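Local coordinates for cellulose-binding protein (Saccharophagus degradans, PDB 2YHG) that probably binds polysaccharide and may hydrolyse glycosidic bonds, this C-terminal piece of the longer protein containing a nucleoside hydrolase-like domain, at residues A[193-207]-A[288-300]. Sequence-based numbering, arbitrary orientation.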
ATOM      1  N   THR A 193       7.908   3.552  17.557  1.00  5.99           N
ATOM      2  CA  THR A 193       7.696   2.770  18.779  1.00  6.24           C
ATOM      3  C   THR A 193       6.946   3.599  19.823  1.00  5.98           C
ATOM      4  O   THR A 193       6.023   3.089  20.472  1.00  6.41           O
ATOM      5  CB  THR A 193       9.022   2.237  19.319  1.00  6.20           C
ATOM      6  OG1 THR A 193       9.805   1.791  18.197  1.00  7.03           O
ATOM      7  CG2 THR A 193       8.759   1.128  20.282  1.00  6.65           C
ATOM      8  N   TRP A 194       7.318   4.869  19.963  1.00  5.94           N
ATOM      9  CA  TRP A 194       6.613   5.772  20.860  1.00  6.53           C
ATOM     10  C   TRP A 194       5.121   5.837  20.502  1.00  6.69           C
ATOM     11  O   TRP A 194       4.249   5.785  21.378  1.00  7.19           O
ATOM     12  CB  TRP A 194       7.241   7.153  20.807  1.00  6.36           C
ATOM     13  CG  TRP A 194       6.574   8.164  21.677  1.00  7.62           C
ATOM     14  CD1 TRP A 194       6.832   8.429  23.001  1.00  8.01           C
ATOM     15  CD2 TRP A 194       5.589   9.100  21.269  1.00  7.89           C
ATOM     16  NE1 TRP A 194       6.027   9.440  23.455  1.00  9.47           N
ATOM     17  CE2 TRP A 194       5.255   9.880  22.411  1.00  9.25           C
ATOM     18  CE3 TRP A 194       5.020   9.433  20.043  1.00  9.37           C
ATOM     19  CZ2 TRP A 194       4.328  10.915  22.358  1.00 11.59           C
ATOM     20  CZ3 TRP A 194       4.129  10.498  19.985  1.00 11.39           C
ATOM     21  CH2 TRP A 194       3.780  11.217  21.141  1.00 11.88           C
ATOM     22  N   LEU A 195       4.821   5.898  19.194  1.00  6.47           N
ATOM     23  CA  LEU A 195       3.430   5.898  18.767  1.00  6.89           C
ATOM     24  C   LEU A 195       2.698   4.634  19.156  1.00  6.69           C
ATOM     25  O   LEU A 195       1.577   4.679  19.694  1.00  7.50           O
ATOM     26  CB  LEU A 195       3.322   6.084  17.245  1.00  7.00           C
ATOM     27  CG  LEU A 195       3.561   7.501  16.711  1.00  7.19           C
ATOM     28  CD1 LEU A 195       3.779   7.479  15.212  1.00  8.28           C
ATOM     29  CD2 LEU A 195       2.396   8.408  17.075  1.00  9.51           C
ATOM     30  N   ALA A 196       3.281   3.476  18.864  1.00  6.46           N
ATOM     31  CA  ALA A 196       2.607   2.200  19.136  1.00  6.84           C
ATOM     32  C   ALA A 196       2.377   2.013  20.631  1.00  6.60           C
ATOM     33  O   ALA A 196       1.343   1.487  21.029  1.00  7.95           O
ATOM     34  CB  ALA A 196       3.424   1.058  18.560  1.00  7.60           C
ATOM     35  N   LYS A 197       3.333   2.439  21.442  1.00  6.98           N
ATOM     36  CA  LYS A 197       3.215   2.307  22.890  1.00  7.17           C
ATOM     37  C   LYS A 197       2.157   3.258  23.439  1.00  7.72           C
ATOM     38  O   LYS A 197       1.372   2.882  24.329  1.00  8.84           O
ATOM     39  CB  LYS A 197       4.583   2.591  23.529  1.00  7.41           C
ATOM     40  CG  LYS A 197       4.607   2.629  25.049  1.00  8.31           C
ATOM     41  CD  LYS A 197       4.139   1.338  25.670  1.00  8.72           C
ATOM     42  CE  LYS A 197       4.536   1.267  27.142  1.00  9.87           C
ATOM     43  NZ  LYS A 197       4.091   0.006  27.742  1.00 11.91           N
ATOM     44  N   ASN A 198       2.205   4.516  23.018  1.00  7.36           N
ATOM     45  CA  ASN A 198       1.373   5.526  23.645  1.00  8.09           C
ATOM     46  C   ASN A 198      -0.038   5.569  23.105  1.00  8.25           C
ATOM     47  O   ASN A 198      -0.932   6.118  23.765  1.00  9.41           O
ATOM     48  CB  ASN A 198       2.034   6.897  23.530  1.00  9.73           C
ATOM     49  CG  ASN A 198       3.161   7.059  24.535  1.00 10.21           C
ATOM     50  OD1 ASN A 198       2.886   7.451  25.653  1.00 17.87           O
ATOM     51  ND2 ASN A 198       4.369   6.713  24.183  1.00  9.54           N
ATOM     52  N   PHE A 199      -0.257   5.045  21.897  1.00  7.98           N
ATOM     53  CA  PHE A 199      -1.542   5.120  21.249  1.00  8.86           C
ATOM     54  C   PHE A 199      -1.938   3.731  20.789  1.00  8.70           C
ATOM     55  O   PHE A 199      -1.901   3.417  19.597  1.00  9.21           O
ATOM     56  CB  PHE A 199      -1.524   6.135  20.097  1.00  9.04           C
ATOM     57  CG  PHE A 199      -1.042   7.480  20.541  1.00  9.31           C
ATOM     58  CD1 PHE A 199      -1.866   8.385  21.196  1.00 12.16           C
ATOM     59  CD2 PHE A 199       0.292   7.809  20.440  1.00 10.46           C
ATOM     60  CE1 PHE A 199      -1.327   9.594  21.727  1.00 12.65           C
ATOM     61  CE2 PHE A 199       0.807   8.959  20.988  1.00 11.71           C
ATOM     62  CZ  PHE A 199      -0.004   9.848  21.607  1.00 12.74           C
ATOM     63  N   PRO A 200      -2.279   2.847  21.736  1.00 10.42           N
ATOM     64  CA  PRO A 200      -2.543   1.463  21.365  1.00 12.02           C
ATOM     65  C   PRO A 200      -3.768   1.291  20.466  1.00 11.47           C
ATOM     66  O   PRO A 200      -3.912   0.244  19.853  1.00 12.69           O
ATOM     67  CB  PRO A 200      -2.745   0.759  22.712  1.00 13.08           C
ATOM     68  CG  PRO A 200      -3.084   1.847  23.659  1.00 12.56           C
ATOM     69  CD  PRO A 200      -2.320   3.024  23.199  1.00 10.26           C
ATOM     70  N   ASN A 201      -4.647   2.282  20.381  1.00 10.97           N
ATOM     71  CA  ASN A 201      -5.762   2.179  19.447  1.00 11.86           C
ATOM     72  C   ASN A 201      -5.430   2.597  18.034  1.00 10.56           C
ATOM     73  O   ASN A 201      -6.268   2.475  17.146  1.00 13.53           O
ATOM     74  CB  ASN A 201      -6.980   2.983  19.916  1.00 14.44           C
ATOM     75  CG  ASN A 201      -7.545   2.501  21.239  1.00 16.95           C
ATOM     76  OD1 ASN A 201      -7.515   1.191  21.476  1.00 25.81           O
ATOM     77  ND2 ASN A 201      -8.022   3.317  22.034  1.00 20.50           N
ATOM     78  N   LEU A 202      -4.230   3.086  17.789  1.00  8.53           N
ATOM     79  CA  LEU A 202      -3.777   3.399  16.449  1.00  8.30           C
ATOM     80  C   LEU A 202      -3.445   2.120  15.702  1.00  7.68           C
ATOM     81  O   LEU A 202      -2.619   1.341  16.172  1.00  9.13           O
ATOM     82  CB  LEU A 202      -2.542   4.286  16.541  1.00  7.62           C
ATOM     83  CG  LEU A 202      -1.846   4.672  15.254  1.00  8.37           C
ATOM     84  CD1 LEU A 202      -2.762   5.428  14.303  1.00  9.48           C
ATOM     85  CD2 LEU A 202      -0.600   5.455  15.575  1.00  9.68           C
ATOM     86  N   ILE A 203      -4.038   1.886  14.532  1.00  7.84           N
ATOM     87  CA  ILE A 203      -3.654   0.760  13.696  1.00  7.32           C
ATOM     88  C   ILE A 203      -2.238   1.011  13.201  1.00  6.85           C
ATOM     89  O   ILE A 203      -1.974   2.000  12.541  1.00  7.75           O
ATOM     90  CB  ILE A 203      -4.632   0.589  12.508  1.00  8.71           C
ATOM     91  CG1 ILE A 203      -6.020   0.213  13.034  1.00  9.19           C
ATOM     92  CG2 ILE A 203      -4.103  -0.452  11.536  1.00  9.86           C
ATOM     93  CD1 ILE A 203      -7.106   0.269  11.970  1.00 13.09           C
ATOM     94  N   TYR A 204      -1.331   0.110  13.546  1.00  6.70           N
ATOM     95  CA  TYR A 204       0.113   0.310  13.350  1.00  6.75           C
ATOM     96  C   TYR A 204       0.718  -1.011  12.879  1.00  6.40           C
ATOM     97  O   TYR A 204       0.658  -2.005  13.595  1.00  6.83           O
ATOM     98  CB  TYR A 204       0.774   0.773  14.658  1.00  6.76           C
ATOM     99  CG  TYR A 204       2.193   1.201  14.512  1.00  6.30           C
ATOM    100  CD1 TYR A 204       3.194   0.296  14.202  1.00  6.68           C
ATOM    101  CD2 TYR A 204       2.551   2.519  14.687  1.00  6.97           C
ATOM    102  CE1 TYR A 204       4.501   0.715  14.026  1.00  6.30           C
ATOM    103  CE2 TYR A 204       3.848   2.943  14.503  1.00  6.69           C
ATOM    104  CZ  TYR A 204       4.826   2.047  14.176  1.00  6.14           C
ATOM    105  OH  TYR A 204       6.113   2.502  14.022  1.00  7.11           O
ATOM    106  N   ILE A 205       1.269  -0.987  11.678  1.00  6.24           N
ATOM    107  CA  ILE A 205       2.004  -2.098  11.096  1.00  5.68           C
ATOM    108  C   ILE A 205       3.482  -1.780  11.087  1.00  5.65           C
ATOM    109  O   ILE A 205       3.876  -0.704  10.628  1.00  6.39           O
ATOM    110  CB  ILE A 205       1.554  -2.313   9.612  1.00  6.25           C
ATOM    111  CG1 ILE A 205       0.099  -2.758   9.536  1.00  7.92           C
ATOM    112  CG2 ILE A 205       2.499  -3.279   8.903  1.00  8.04           C
ATOM    113  CD1 ILE A 205      -0.488  -2.660   8.156  1.00  7.92           C
ATOM    114  N   ARG A 206       4.321  -2.681  11.608  1.00  5.59           N
ATOM    115  CA  ARG A 206       5.768  -2.651  11.386  1.00  5.74           C
ATOM    116  C   ARG A 206       6.102  -3.857  10.524  1.00  5.87           C
ATOM    117  O   ARG A 206       6.191  -4.980  11.026  1.00  6.66           O
ATOM    118  CB  ARG A 206       6.586  -2.607  12.680  1.00  5.81           C
ATOM    119  CG  ARG A 206       8.075  -2.587  12.471  1.00  6.04           C
ATOM    120  CD  ARG A 206       8.894  -2.314  13.727  1.00  6.26           C
ATOM    121  NE  ARG A 206       8.840  -0.907  14.085  1.00  6.00           N
ATOM    122  CZ  ARG A 206       9.451  -0.374  15.139  1.00  5.51           C
ATOM    123  NH1 ARG A 206       9.992  -1.141  16.072  1.00  6.38           N
ATOM    124  NH2 ARG A 206       9.520   0.949  15.270  1.00  6.43           N
ATOM    125  N   ALA A 207       6.207  -3.631   9.226  1.00  5.56           N
ATOM    126  CA  ALA A 207       6.437  -4.699   8.267  1.00  6.41           C
ATOM    127  C   ALA A 207       7.910  -5.026   8.194  1.00  6.17           C
ATOM    128  O   ALA A 207       8.746  -4.119   8.068  1.00  7.79           O
ATOM    129  CB  ALA A 207       5.938  -4.286   6.897  1.00  7.05           C
ATOM    130  N   ASP A 288      14.115   0.496  21.131  1.00  6.25           N
ATOM    131  CA  ASP A 288      12.738   0.032  21.271  1.00  6.66           C
ATOM    132  C   ASP A 288      12.441  -0.430  22.708  1.00  6.19           C
ATOM    133  O   ASP A 288      11.309  -0.271  23.177  1.00  6.48           O
ATOM    134  CB  ASP A 288      12.477  -1.197  20.384  1.00  6.47           C
ATOM    135  CG  ASP A 288      12.408  -0.918  18.872  1.00  6.53           C
ATOM    136  OD1 ASP A 288      11.490  -0.203  18.425  1.00  7.60           O
ATOM    137  OD2 ASP A 288      13.258  -1.497  18.160  1.00  7.59           O
ATOM    138  N   ALA A 289      13.410  -1.048  23.368  1.00  6.88           N
ATOM    139  CA  ALA A 289      13.158  -1.780  24.587  1.00  6.54           C
ATOM    140  C   ALA A 289      12.614  -0.896  25.697  1.00  6.46           C
ATOM    141  O   ALA A 289      11.906  -1.392  26.597  1.00  6.98           O
ATOM    142  CB  ALA A 289      14.422  -2.494  25.067  1.00  8.44           C
ATOM    143  N   VAL A 290      12.940   0.390  25.684  1.00  6.40           N
ATOM    144  CA  VAL A 290      12.459   1.275  26.734  1.00  6.16           C
ATOM    145  C   VAL A 290      10.936   1.419  26.708  1.00  6.21           C
ATOM    146  O   VAL A 290      10.353   1.799  27.724  1.00  7.16           O
ATOM    147  CB  VAL A 290      13.141   2.646  26.713  1.00  7.03           C
ATOM    148  CG1 VAL A 290      14.652   2.491  26.802  1.00  8.32           C
ATOM    149  CG2 VAL A 290      12.684   3.487  25.509  1.00  8.01           C
ATOM    150  N   TYR A 291      10.309   1.090  25.577  1.00  6.11           N
ATOM    151  CA  TYR A 291       8.877   1.160  25.419  1.00  6.28           C
ATOM    152  C   TYR A 291       8.166  -0.132  25.769  1.00  6.29           C
ATOM    153  O   TYR A 291       6.948  -0.209  25.686  1.00  7.05           O
ATOM    154  CB  TYR A 291       8.542   1.554  23.982  1.00  6.57           C
ATOM    155  CG  TYR A 291       9.029   2.931  23.631  1.00  6.53           C
ATOM    156  CD1 TYR A 291       8.391   4.041  24.116  1.00  8.15           C
ATOM    157  CD2 TYR A 291      10.161   3.115  22.859  1.00  8.41           C
ATOM    158  CE1 TYR A 291       8.857   5.317  23.825  1.00 10.51           C
ATOM    159  CE2 TYR A 291      10.640   4.386  22.558  1.00 10.30           C
ATOM    160  CZ  TYR A 291       9.971   5.482  23.061  1.00 10.07           C
ATOM    161  OH  TYR A 291      10.417   6.765  22.819  1.00 13.10           O
ATOM    162  N   ASP A 292       8.904  -1.167  26.158  1.00 30.00           N
ATOM    163  CA  ASP A 292       8.213  -2.452  26.406  1.00 30.00           C
ATOM    164  C   ASP A 292       7.197  -2.268  27.557  1.00 30.00           C
ATOM    165  O   ASP A 292       7.463  -1.527  28.500  1.00 30.00           O
ATOM    166  CB  ASP A 292       9.214  -3.528  26.822  1.00 20.00           C
ATOM    167  CG  ASP A 292      10.108  -4.022  25.676  1.00 20.00           C
ATOM    168  OD1 ASP A 292       9.813  -3.711  24.463  1.00 20.00           O
ATOM    169  OD2 ASP A 292      11.086  -4.736  25.955  1.00 20.00           O
ATOM    170  N   THR A 293       6.052  -2.980  27.525  1.00  6.44           N
ATOM    171  CA  THR A 293       5.616  -3.800  26.396  1.00  6.19           C
ATOM    172  C   THR A 293       4.799  -2.948  25.426  1.00  6.12           C
ATOM    173  O   THR A 293       3.968  -2.159  25.835  1.00  6.89           O
ATOM    174  CB  THR A 293       4.686  -4.948  26.895  1.00  7.11           C
ATOM    175  OG1 THR A 293       5.310  -5.556  28.039  1.00  7.03           O
ATOM    176  CG2 THR A 293       4.419  -5.953  25.800  1.00  8.12           C
ATOM    177  N   TYR A 294       5.068  -3.143  24.126  1.00  6.02           N
ATOM    178  CA  TYR A 294       4.294  -2.521  23.073  1.00  6.33           C
ATOM    179  C   TYR A 294       3.961  -3.554  22.026  1.00  6.07           C
ATOM    180  O   TYR A 294       4.686  -4.531  21.859  1.00  6.72           O
ATOM    181  CB  TYR A 294       5.019  -1.314  22.441  1.00  6.30           C
ATOM    182  CG  TYR A 294       6.290  -1.670  21.737  1.00  5.96           C
ATOM    183  CD1 TYR A 294       7.499  -1.708  22.416  1.00  6.21           C
ATOM    184  CD2 TYR A 294       6.286  -2.034  20.399  1.00  6.08           C
ATOM    185  CE1 TYR A 294       8.657  -2.083  21.787  1.00  6.47           C
ATOM    186  CE2 TYR A 294       7.458  -2.466  19.760  1.00  6.44           C
ATOM    187  CZ  TYR A 294       8.624  -2.514  20.483  1.00  6.17           C
ATOM    188  OH  TYR A 294       9.798  -2.985  19.925  1.00  6.60           O
ATOM    189  N   TYR A 295       2.889  -3.296  21.285  1.00  6.01           N
ATOM    190  CA  TYR A 295       2.417  -4.214  20.263  1.00  5.96           C
ATOM    191  C   TYR A 295       2.361  -3.515  18.915  1.00  6.36           C
ATOM    192  O   TYR A 295       2.038  -2.319  18.844  1.00  6.69           O
ATOM    193  CB  TYR A 295       1.024  -4.749  20.619  1.00  6.88           C
ATOM    194  CG  TYR A 295       1.066  -5.732  21.755  1.00  7.51           C
ATOM    195  CD1 TYR A 295       1.055  -5.319  23.067  1.00  7.90           C
ATOM    196  CD2 TYR A 295       1.181  -7.094  21.498  1.00  8.02           C
ATOM    197  CE1 TYR A 295       1.169  -6.234  24.115  1.00  9.33           C
ATOM    198  CE2 TYR A 295       1.284  -8.011  22.517  1.00  9.58           C
ATOM    199  CZ  TYR A 295       1.296  -7.576  23.825  1.00  9.24           C
ATOM    200  OH  TYR A 295       1.400  -8.510  24.840  1.00 12.20           O
ATOM    201  N   MET A 296       2.618  -4.266  17.853  1.00  6.12           N
ATOM    202  CA  MET A 296       2.538  -3.805  16.485  1.00  6.10           C
ATOM    203  C   MET A 296       2.067  -4.954  15.639  1.00  6.40           C
ATOM    204  O   MET A 296       2.481  -6.091  15.849  1.00  7.17           O
ATOM    205  CB  MET A 296       3.922  -3.337  15.946  1.00  6.21           C
ATOM    206  CG  MET A 296       4.467  -2.132  16.689  1.00  6.08           C
ATOM    207  SD  MET A 296       6.179  -1.828  16.206  1.00  6.40           S
ATOM    208  CE  MET A 296       6.435  -0.251  17.024  1.00  7.17           C
ATOM    209  N   TYR A 297       1.231  -4.687  14.631  1.00  6.00           N
ATOM    210  CA  TYR A 297       0.950  -5.683  13.624  1.00  6.70           C
ATOM    211  C   TYR A 297       2.215  -5.953  12.839  1.00  6.28           C
ATOM    212  O   TYR A 297       2.946  -5.031  12.484  1.00  7.60           O
ATOM    213  CB  TYR A 297      -0.152  -5.222  12.691  1.00  7.34           C
ATOM    214  CG  TYR A 297      -1.519  -5.258  13.310  1.00  7.38           C
ATOM    215  CD1 TYR A 297      -2.189  -6.441  13.536  1.00  8.49           C
ATOM    216  CD2 TYR A 297      -2.154  -4.091  13.704  1.00  9.44           C
ATOM    217  CE1 TYR A 297      -3.470  -6.456  14.095  1.00  9.97           C
ATOM    218  CE2 TYR A 297      -3.415  -4.102  14.291  1.00 11.17           C
ATOM    219  CZ  TYR A 297      -4.064  -5.276  14.481  1.00 10.72           C
ATOM    220  OH  TYR A 297      -5.313  -5.296  15.071  1.00 15.92           O
ATOM    221  N   THR A 298       2.474  -7.225  12.521  1.00  6.90           N
ATOM    222  CA  THR A 298       3.599  -7.577  11.716  1.00  7.12           C
ATOM    223  C   THR A 298       3.276  -8.932  11.073  1.00  6.78           C
ATOM    224  O   THR A 298       2.305  -9.582  11.431  1.00  7.38           O
ATOM    225  CB  THR A 298       4.908  -7.579  12.535  1.00  7.50           C
ATOM    226  OG1 THR A 298       6.048  -7.610  11.657  1.00  7.59           O
ATOM    227  CG2 THR A 298       4.950  -8.745  13.519  1.00  9.31           C
ATOM    228  N   GLU A 299       4.065  -9.346  10.110  1.00  6.94           N
ATOM    229  CA  GLU A 299       3.812 -10.604   9.429  1.00  6.90           C
ATOM    230  C   GLU A 299       4.027 -11.776  10.355  1.00  7.97           C
ATOM    231  O   GLU A 299       4.843 -11.738  11.291  1.00  9.34           O
ATOM    232  CB  GLU A 299       4.757 -10.750   8.211  1.00  7.64           C
ATOM    233  CG  GLU A 299       4.699  -9.610   7.211  1.00  7.65           C
ATOM    234  CD  GLU A 299       5.747  -8.524   7.450  1.00  7.05           C
ATOM    235  OE1 GLU A 299       6.209  -8.315   8.602  1.00  8.34           O
ATOM    236  OE2 GLU A 299       6.145  -7.861   6.465  1.00  7.66           O
ATOM    237  N   ASN A 300       3.368 -12.878  10.045  1.00  8.43           N
ATOM    238  CA  ASN A 300       3.736 -14.161  10.595  1.00  9.57           C
ATOM    239  C   ASN A 300       3.883 -15.097   9.416  1.00 10.78           C
ATOM    240  O   ASN A 300       3.065 -15.964   9.168  1.00 13.92           O
ATOM    241  CB  ASN A 300       2.728 -14.653  11.622  1.00 12.17           C
ATOM    242  CG  ASN A 300       3.274 -15.771  12.465  1.00 17.17           C
ATOM    243  OD1 ASN A 300       4.382 -16.236  12.258  1.00 18.63           O
ATOM    244  ND2 ASN A 300       2.473 -16.250  13.408  1.00 25.02           N
TER
HETATM  245  O   HOH W   1       1.283  -1.056  22.187  1.00  9.65           O
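Arg206 and Met296 lie at the centre of this contact. The guanidinium group has the methionine methyl over the centre of one face, with CE of Met296 3.6 Å from CZ of Arg206, while NH1 of Arg206 makes a nearly straight salt bridge to OD1 of Asp288 (2.9 Å, 170° at the hydrogen). The bond lies in the guanidinium plane but meets the carboxylate from above its plane. OD1 of Asp288 also accepts from Thr193 OG1, 2.6 Å away, and that hydroxyl in turn receives Arg206 NH2, closing a polar triangle. Arg206 NE forms a further salt bridge with Asp184, which helps fix the rotation of the buried group.

Thr193 faces two tyrosines with its methyl. With chi1 of -41° keeping OG1 beside the backbone N, CG2 lies anti to that nitrogen and sits squarely over the Tyr294 ring in a CH-pi contact, 3.5 Å from the centroid, and also touches Tyr291, whose face covers the helix backbone at Trp194.

Strand 203-207 is an edge strand of the six-stranded parallel sheet of the nucleoside hydrolase-like domain. A single beta bridge joins its Ile205 to Tyr297: Tyr297 N reaches Tyr204 O, and Arg206 N reaches Tyr297 O. The two strands cross at -61°, and just beyond the bridge Thr298 OG1 donates to Arg206 O (2.7 Å).

Met296 runs alongside Tyr204 in an oblique Met-aromatic contact; its CE also meets Ala196 CB. Near the C-terminal end of the helix, Lys197, bent at chi2, brings NZ 2.9 Å from Thr293 O, above the carbonyl plane, and a water links Ala196 O to Tyr295 N.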